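Local coordinates for protein serpin-12 (Manduca sexta, PDB 6CJ7) that probably inhibits serine proteases as a member of the serpin family and controls the prophenoloxidase activation system in larval hemolymph, at residues A212-H215 with A220-V223; K216-K221 with L249-M254; S233-L238 with E255-F260. All coordinates share one frame; numbering follows the deposited sequence.

Contact 1: A212-H215 with A220-V223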
loop_
_atom_site.group_PDB
_atom_site.type_symbol
_atom_site.label_atom_id
_atom_site.label_comp_id
_atom_site.label_asym_id
_atom_site.label_seq_id
_atom_site.Cartn_x
_atom_site.Cartn_y
_atom_site.Cartn_z
ATOM N N ALA A 212 -20.350 -7.642 -8.990
ATOM C CA ALA A 212 -19.889 -8.905 -8.431
ATOM C C ALA A 212 -19.926 -9.970 -9.511
ATOM O O ALA A 212 -20.600 -9.825 -10.533
ATOM C CB ALA A 212 -20.740 -9.339 -7.230
ATOM N N GLY A 213 -19.191 -11.046 -9.267
ATOM C CA GLY A 213 -19.187 -12.153 -10.199
ATOM C C GLY A 213 -18.231 -13.226 -9.733
ATOM O O GLY A 213 -17.766 -13.219 -8.592
ATOM N N THR A 214 -17.964 -14.164 -10.632
ATOM C CA THR A 214 -16.987 -15.222 -10.410
ATOM C C THR A 214 -15.938 -15.119 -11.502
ATOM O O THR A 214 -16.269 -15.204 -12.689
ATOM C CB THR A 214 -17.641 -16.606 -10.428
ATOM O OG1 THR A 214 -18.688 -16.658 -9.449
ATOM C CG2 THR A 214 -16.610 -17.678 -10.117
ATOM N N HIS A 215 -14.683 -14.936 -11.105
ATOM C CA HIS A 215 -13.572 -14.888 -12.053
ATOM C C HIS A 215 -13.020 -16.300 -12.197
ATOM O O HIS A 215 -12.233 -16.758 -11.365
ATOM C CB HIS A 215 -12.503 -13.910 -11.583
ATOM C CG HIS A 215 -11.528 -13.526 -12.651
ATOM N ND1 HIS A 215 -11.926 -13.026 -13.873
ATOM C CD2 HIS A 215 -10.176 -13.574 -12.686
ATOM C CE1 HIS A 215 -10.860 -12.775 -14.612
ATOM N NE2 HIS A 215 -9.785 -13.104 -13.916
ATOM N N ALA A 220 -12.401 -17.876 -8.220
ATOM C CA ALA A 220 -12.670 -17.028 -7.069
ATOM C C ALA A 220 -13.929 -16.205 -7.299
ATOM O O ALA A 220 -14.273 -15.875 -8.435
ATOM C CB ALA A 220 -11.487 -16.103 -6.777
ATOM N N LYS A 221 -14.600 -15.874 -6.201
ATOM C CA LYS A 221 -15.703 -14.929 -6.224
ATOM C C LYS A 221 -15.165 -13.527 -5.979
ATOM O O LYS A 221 -14.177 -13.340 -5.268
ATOM C CB LYS A 221 -16.745 -15.264 -5.157
ATOM C CG LYS A 221 -17.514 -16.536 -5.377
ATOM C CD LYS A 221 -18.378 -16.805 -4.155
ATOM C CE LYS A 221 -19.197 -18.075 -4.313
ATOM N NZ LYS A 221 -20.174 -18.226 -3.201
ATOM N N VAL A 222 -15.837 -12.534 -6.563
ATOM C CA VAL A 222 -15.430 -11.135 -6.490
ATOM C C VAL A 222 -16.643 -10.293 -6.116
ATOM O O VAL A 222 -17.714 -10.462 -6.702
ATOM C CB VAL A 222 -14.854 -10.646 -7.834
ATOM C CG1 VAL A 222 -14.498 -9.155 -7.766
ATOM C CG2 VAL A 222 -13.642 -11.479 -8.236
ATOM N N VAL A 223 -16.475 -9.371 -5.163
ATOM C CA VAL A 223 -17.461 -8.315 -4.932
ATOM C C VAL A 223 -16.730 -6.976 -4.840
ATOM O O VAL A 223 -15.611 -6.902 -4.321
ATOM C CB VAL A 223 -18.327 -8.592 -3.675
ATOM C CG1 VAL A 223 -17.546 -8.423 -2.386
ATOM C CG2 VAL A 223 -19.574 -7.703 -3.679
#
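Ala212 and Val223 form a non-hydrogen-bonded pair of an antiparallel beta hairpin. The methyl CB of Ala212 lies 4.1 Å from CG2 of Val223. The carbonyl of Val222 also sits close to Ala212, with Val222 O 3.2 Å from Ala212 CA in a C-H...O contact.

Gly213 pairs with Val222 through two backbone bonds. Gly213 N gives to Val222 O at 3.0 Å, and Val222 N gives to Gly213 O at 2.9 Å. Glycine puts no side chain beside Val222 here.

Thr214 faces Lys221 on the same face as Ala212 and Val223. Its OG1 lies beside the backbone N (chi1 -57°). This leaves CG2 anti to that N, and the methyl rests 3.4 Å from Ala220 O.

His215 closes the ladder with Ala220. His215 N donates to Ala220 O at 2.9 Å. The return bond, from Ala220 N to His215 O, is weak at 3.3 Å. On the face that His215 shares with Val222, His215 CB comes near Val222 CG2. The imidazole swings away from the partner strand, with CG anti to the backbone N (chi1 -164°).

That ring meets Phe260 of helix 254-260 edge-to-face, and Val222 touches the same phenylalanine. The face with Ala212, Lys221 and Val223 is met by strand 351-354, where Lys221 NZ bonds to Tyr352 O. Strand 220-226 pairs on its far edge with strand 232-239, so the hairpin extends an antiparallel sheet that probably corresponds to serpin sheet B.

Contact 2: K216-K221 with L249-M254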
loop_
_atom_site.group_PDB
_atom_site.type_symbol
_atom_site.label_atom_id
_atom_site.label_comp_id
_atom_site.label_asym_id
_atom_site.label_seq_id
_atom_site.Cartn_x
_atom_site.Cartn_y
_atom_site.Cartn_z
ATOM N N LYS A 216 -13.434 -16.999 -13.255
ATOM C CA LYS A 216 -12.995 -18.381 -13.427
ATOM C C LYS A 216 -11.497 -18.526 -13.662
ATOM O O LYS A 216 -10.906 -19.462 -13.095
ATOM C CB LYS A 216 -13.786 -19.063 -14.554
ATOM C CG LYS A 216 -15.199 -19.475 -14.161
ATOM C CD LYS A 216 -15.244 -20.441 -12.962
ATOM C CE LYS A 216 -14.164 -21.523 -13.000
ATOM N NZ LYS A 216 -14.004 -22.177 -11.669
ATOM N N PRO A 217 -10.828 -17.682 -14.459
ATOM C CA PRO A 217 -9.357 -17.769 -14.528
ATOM C C PRO A 217 -8.675 -17.662 -13.173
ATOM O O PRO A 217 -7.504 -18.052 -13.055
ATOM C CB PRO A 217 -8.968 -16.600 -15.447
ATOM C CG PRO A 217 -10.228 -15.842 -15.720
ATOM C CD PRO A 217 -11.358 -16.779 -15.494
ATOM N N ALA A 218 -9.362 -17.160 -12.148
ATOM C CA ALA A 218 -8.818 -17.081 -10.802
ATOM C C ALA A 218 -9.457 -18.062 -9.831
ATOM O O ALA A 218 -8.976 -18.178 -8.697
ATOM C CB ALA A 218 -8.972 -15.654 -10.249
ATOM N N MET A 219 -10.513 -18.766 -10.238
ATOM C CA MET A 219 -11.264 -19.678 -9.374
ATOM C C MET A 219 -11.677 -18.986 -8.073
ATOM O O MET A 219 -11.363 -19.436 -6.966
ATOM C CB MET A 219 -10.464 -20.949 -9.077
ATOM C CG MET A 219 -9.979 -21.704 -10.305
ATOM S SD MET A 219 -9.625 -23.438 -9.926
ATOM C CE MET A 219 -7.898 -23.356 -9.427
ATOM N N ALA A 220 -12.401 -17.876 -8.220
ATOM C CA ALA A 220 -12.670 -17.028 -7.069
ATOM C C ALA A 220 -13.929 -16.205 -7.299
ATOM O O ALA A 220 -14.273 -15.875 -8.435
ATOM C CB ALA A 220 -11.487 -16.103 -6.777
ATOM N N LYS A 221 -14.600 -15.874 -6.201
ATOM C CA LYS A 221 -15.703 -14.929 -6.224
ATOM C C LYS A 221 -15.165 -13.527 -5.979
ATOM O O LYS A 221 -14.177 -13.340 -5.268
ATOM C CB LYS A 221 -16.745 -15.264 -5.157
ATOM C CG LYS A 221 -17.514 -16.536 -5.377
ATOM C CD LYS A 221 -18.378 -16.805 -4.155
ATOM C CE LYS A 221 -19.197 -18.075 -4.313
ATOM N NZ LYS A 221 -20.174 -18.226 -3.201
ATOM N N LEU A 249 -3.622 -15.267 -5.348
ATOM C CA LEU A 249 -2.846 -14.037 -5.423
ATOM C C LEU A 249 -1.784 -14.115 -6.515
ATOM O O LEU A 249 -1.568 -13.139 -7.242
ATOM C CB LEU A 249 -2.215 -13.733 -4.066
ATOM C CG LEU A 249 -1.250 -12.550 -4.061
ATOM C CD1 LEU A 249 -1.983 -11.273 -4.443
ATOM C CD2 LEU A 249 -0.605 -12.411 -2.702
ATOM N N SER A 250 -1.131 -15.270 -6.666
ATOM C CA SER A 250 -0.087 -15.402 -7.680
ATOM C C SER A 250 -0.636 -15.196 -9.089
ATOM O O SER A 250 0.033 -14.596 -9.942
ATOM C CB SER A 250 0.581 -16.771 -7.567
ATOM O OG SER A 250 1.341 -16.864 -6.378
ATOM N N SER A 251 -1.854 -15.673 -9.350
ATOM C CA SER A 251 -2.421 -15.648 -10.693
ATOM C C SER A 251 -3.145 -14.350 -11.024
ATOM O O SER A 251 -3.359 -14.063 -12.207
ATOM C CB SER A 251 -3.396 -16.818 -10.876
ATOM O OG SER A 251 -4.615 -16.593 -10.179
ATOM N N LEU A 252 -3.519 -13.563 -10.020
ATOM C CA LEU A 252 -4.412 -12.427 -10.221
ATOM C C LEU A 252 -3.639 -11.212 -10.720
ATOM O O LEU A 252 -2.787 -10.678 -10.004
ATOM C CB LEU A 252 -5.132 -12.101 -8.914
ATOM C CG LEU A 252 -6.167 -10.980 -8.961
ATOM C CD1 LEU A 252 -7.362 -11.399 -9.801
ATOM C CD2 LEU A 252 -6.601 -10.598 -7.550
ATOM N N SER A 253 -3.950 -10.760 -11.933
ATOM C CA SER A 253 -3.336 -9.553 -12.467
ATOM C C SER A 253 -4.170 -8.327 -12.111
ATOM O O SER A 253 -5.369 -8.417 -11.842
ATOM C CB SER A 253 -3.169 -9.648 -13.984
ATOM O OG SER A 253 -4.407 -9.475 -14.648
ATOM N N MET A 254 -3.513 -7.164 -12.102
ATOM C CA MET A 254 -4.248 -5.928 -11.860
ATOM C C MET A 254 -5.103 -5.532 -13.057
ATOM O O MET A 254 -6.060 -4.769 -12.893
ATOM C CB MET A 254 -3.291 -4.791 -11.488
ATOM C CG MET A 254 -2.659 -4.931 -10.108
ATOM S SD MET A 254 -3.855 -5.169 -8.765
ATOM C CE MET A 254 -3.601 -6.901 -8.378
#
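This is a loose proximity contact between the Pro217-Ala218 turn and Ser251 at the C-terminal end of helix 245-251. The turn links strand 198-215 to strand 220-226. The helix follows strand 232-239 and probably corresponds to helix G of the serpin fold. Only 90 Å² is buried between the two segments, and no hydrogen bond crosses.

The turn is shaped by its own backbone. Met219 N bonds to Lys216 O at 3.0 Å, with Pro217 and Ala218 at the two corners of a type I turn. Met219 follows with positive phi (51°), and Met219 and Ala220 both face His215, which makes a G1 beta bulge. This geometry aims the CB of Ala218 at the helix.

On the other side, the touching atom is the hydroxyl of Ser251. Its OG is 4.3 Å from Pro217 O and 4.3 Å from Ala218 CA. The methyl of Ala218 comes within 4.5 Å of the same OG. The hydroxyl stands between the backbone N and the carbonyl carbon (chi1 74°), and it is hydrogen-bonded to Leu248 O in its own helix.

Ala218 is buried, and its methyl also touches Leu248. Helix 245-251 gives way at Leu252, whose backbone O is bonded by Lys26 NZ.

The chemistry implies loose packing with little directional preference. The serine hydroxyl is already engaged within the helix, and it presents itself to the turn mainly as bulk. The turn and the helix are each ordered by their own bonds and meet mainly through Ala218 and the Ser251 hydroxyl, with Pro217 and Leu252 at the margin.

Contact 3: S233-L238 with E255-F260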
loop_
_atom_site.group_PDB
_atom_site.type_symbol
_atom_site.label_atom_id
_atom_site.label_comp_id
_atom_site.label_asym_id
_atom_site.label_seq_id
_atom_site.Cartn_x
_atom_site.Cartn_y
_atom_site.Cartn_z
ATOM N N SER A 233 -12.952 1.878 -4.015
ATOM C CA SER A 233 -13.666 0.619 -3.845
ATOM C C SER A 233 -12.815 -0.324 -3.022
ATOM O O SER A 233 -11.593 -0.330 -3.141
ATOM C CB SER A 233 -13.953 -0.073 -5.186
ATOM O OG SER A 233 -14.674 0.768 -6.068
ATOM N N LEU A 234 -13.470 -1.146 -2.204
ATOM C CA LEU A 234 -12.827 -2.327 -1.647
ATOM C C LEU A 234 -13.221 -3.505 -2.526
ATOM O O LEU A 234 -14.408 -3.847 -2.629
ATOM C CB LEU A 234 -13.200 -2.581 -0.186
ATOM C CG LEU A 234 -12.248 -3.579 0.499
ATOM C CD1 LEU A 234 -10.886 -2.932 0.771
ATOM C CD2 LEU A 234 -12.891 -4.117 1.778
ATOM N N ILE A 235 -12.232 -4.093 -3.189
ATOM C CA ILE A 235 -12.443 -5.241 -4.053
ATOM C C ILE A 235 -12.032 -6.460 -3.247
ATOM O O ILE A 235 -10.881 -6.567 -2.807
ATOM C CB ILE A 235 -11.644 -5.108 -5.356
ATOM C CG1 ILE A 235 -12.080 -3.834 -6.090
ATOM C CG2 ILE A 235 -11.850 -6.345 -6.241
ATOM C CD1 ILE A 235 -11.200 -3.471 -7.272
ATOM N N VAL A 236 -12.982 -7.347 -2.986
ATOM C CA VAL A 236 -12.754 -8.511 -2.136
ATOM C C VAL A 236 -12.833 -9.749 -3.010
ATOM O O VAL A 236 -13.795 -9.926 -3.771
ATOM C CB VAL A 236 -13.767 -8.576 -0.982
ATOM C CG1 VAL A 236 -13.459 -9.768 -0.073
ATOM C CG2 VAL A 236 -13.762 -7.269 -0.204
ATOM N N VAL A 237 -11.811 -10.599 -2.916
ATOM C CA VAL A 237 -11.667 -11.740 -3.804
ATOM C C VAL A 237 -11.509 -12.971 -2.928
ATOM O O VAL A 237 -10.602 -13.029 -2.086
ATOM C CB VAL A 237 -10.468 -11.568 -4.755
ATOM C CG1 VAL A 237 -10.514 -12.617 -5.840
ATOM C CG2 VAL A 237 -10.472 -10.167 -5.369
ATOM N N LEU A 238 -12.396 -13.942 -3.117
ATOM C CA LEU A 238 -12.530 -15.071 -2.215
ATOM C C LEU A 238 -12.295 -16.363 -2.992
ATOM O O LEU A 238 -13.058 -16.660 -3.924
ATOM C CB LEU A 238 -13.920 -15.062 -1.591
ATOM C CG LEU A 238 -14.319 -16.107 -0.564
ATOM C CD1 LEU A 238 -13.493 -15.994 0.691
ATOM C CD2 LEU A 238 -15.807 -15.952 -0.239
ATOM N N GLU A 255 -4.788 -6.042 -14.251
ATOM C CA GLU A 255 -5.700 -5.885 -15.376
ATOM C C GLU A 255 -6.992 -6.650 -15.126
ATOM O O GLU A 255 -8.081 -6.161 -15.452
ATOM C CB GLU A 255 -5.027 -6.353 -16.667
ATOM C CG GLU A 255 -3.868 -5.458 -17.133
ATOM C CD GLU A 255 -2.632 -5.545 -16.239
ATOM O OE1 GLU A 255 -2.377 -6.623 -15.656
ATOM O OE2 GLU A 255 -1.919 -4.527 -16.113
ATOM N N ASP A 256 -6.889 -7.850 -14.542
ATOM C CA ASP A 256 -8.079 -8.572 -14.098
ATOM C C ASP A 256 -8.864 -7.749 -13.086
ATOM O O ASP A 256 -10.089 -7.608 -13.193
ATOM C CB ASP A 256 -7.693 -9.916 -13.476
ATOM C CG ASP A 256 -7.167 -10.911 -14.486
ATOM O OD1 ASP A 256 -7.704 -10.965 -15.612
ATOM O OD2 ASP A 256 -6.220 -11.652 -14.139
ATOM N N VAL A 257 -8.168 -7.209 -12.085
ATOM C CA VAL A 257 -8.835 -6.436 -11.040
ATOM C C VAL A 257 -9.542 -5.225 -11.639
ATOM O O VAL A 257 -10.702 -4.945 -11.309
ATOM C CB VAL A 257 -7.825 -6.033 -9.947
ATOM C CG1 VAL A 257 -8.495 -5.144 -8.905
ATOM C CG2 VAL A 257 -7.266 -7.279 -9.270
ATOM N N ALA A 258 -8.871 -4.503 -12.540
ATOM C CA ALA A 258 -9.505 -3.341 -13.161
ATOM C C ALA A 258 -10.801 -3.725 -13.867
ATOM O O ALA A 258 -11.787 -2.981 -13.812
ATOM C CB ALA A 258 -8.540 -2.668 -14.138
ATOM N N SER A 259 -10.830 -4.896 -14.517
ATOM C CA SER A 259 -12.039 -5.356 -15.194
ATOM C C SER A 259 -13.188 -5.624 -14.229
ATOM O O SER A 259 -14.350 -5.593 -14.650
ATOM C CB SER A 259 -11.756 -6.628 -15.997
ATOM O OG SER A 259 -11.820 -7.783 -15.169
ATOM N N PHE A 260 -12.895 -5.898 -12.952
ATOM C CA PHE A 260 -13.961 -6.171 -11.994
ATOM C C PHE A 260 -14.865 -4.960 -11.799
ATOM O O PHE A 260 -16.034 -5.115 -11.429
ATOM C CB PHE A 260 -13.363 -6.611 -10.654
ATOM C CG PHE A 260 -12.614 -7.918 -10.715
ATOM C CD1 PHE A 260 -12.870 -8.846 -11.713
ATOM C CD2 PHE A 260 -11.653 -8.214 -9.767
ATOM C CE1 PHE A 260 -12.170 -10.051 -11.759
ATOM C CE2 PHE A 260 -10.943 -9.408 -9.809
ATOM C CZ PHE A 260 -11.209 -10.327 -10.800
#
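The contact across the segments is apolar and centres on Ile235. Its two branches reach different partners on helix 254-260. The longer branch runs extended (chi2 170°) and brings CD1 to 3.6 Å from Val257 CG1. The shorter branch, CG2, lies 4.0 Å from CD2 of Phe260, at the edge of the ring and near its plane. In both pairs the side chains cross obliquely. Val237, two residues on and on the same side of the strand, also turns toward the helix, but stays at the margin of the contact.

Within the helix, Ser259 OG donates to Asp256 O at 2.6 Å. The same Asp256 O sits over one face of the Phe260 ring, 3.3 Å above its plane.

Around the contact, Val257 also touches Ile362 and Trp364 of strand 359-365. Ile235 touches Trp364 too, so one tryptophan meets both residues. The helix probably corresponds to helix H of the serpin fold, packed on sheet B. The chemistry implies a hydrophobic strand-to-helix seam: shape and burial hold it, and no hydrogen bond crosses.

Contact 3 is the buried one of the three. Contacts 1 and 2 are partly buried, with two of the three touching residues of contact 2 exposed. Contacts 1 and 2 share Ala220 and Lys221 on strand 220-226: contact 1 pairs its start with strand 198-215, and contact 2 concerns the turn between them. Strand 220-226 then bonds to strand 232-239 of contact 3, with Lys221 O 2.9 Å from Leu238 N. The helix of contact 3 packs against the hairpin of contact 1. The chemistry shifts accordingly: backbone bonds in contact 1, loose proximity in contact 2, branched aliphatic and aromatic packing in contact 3.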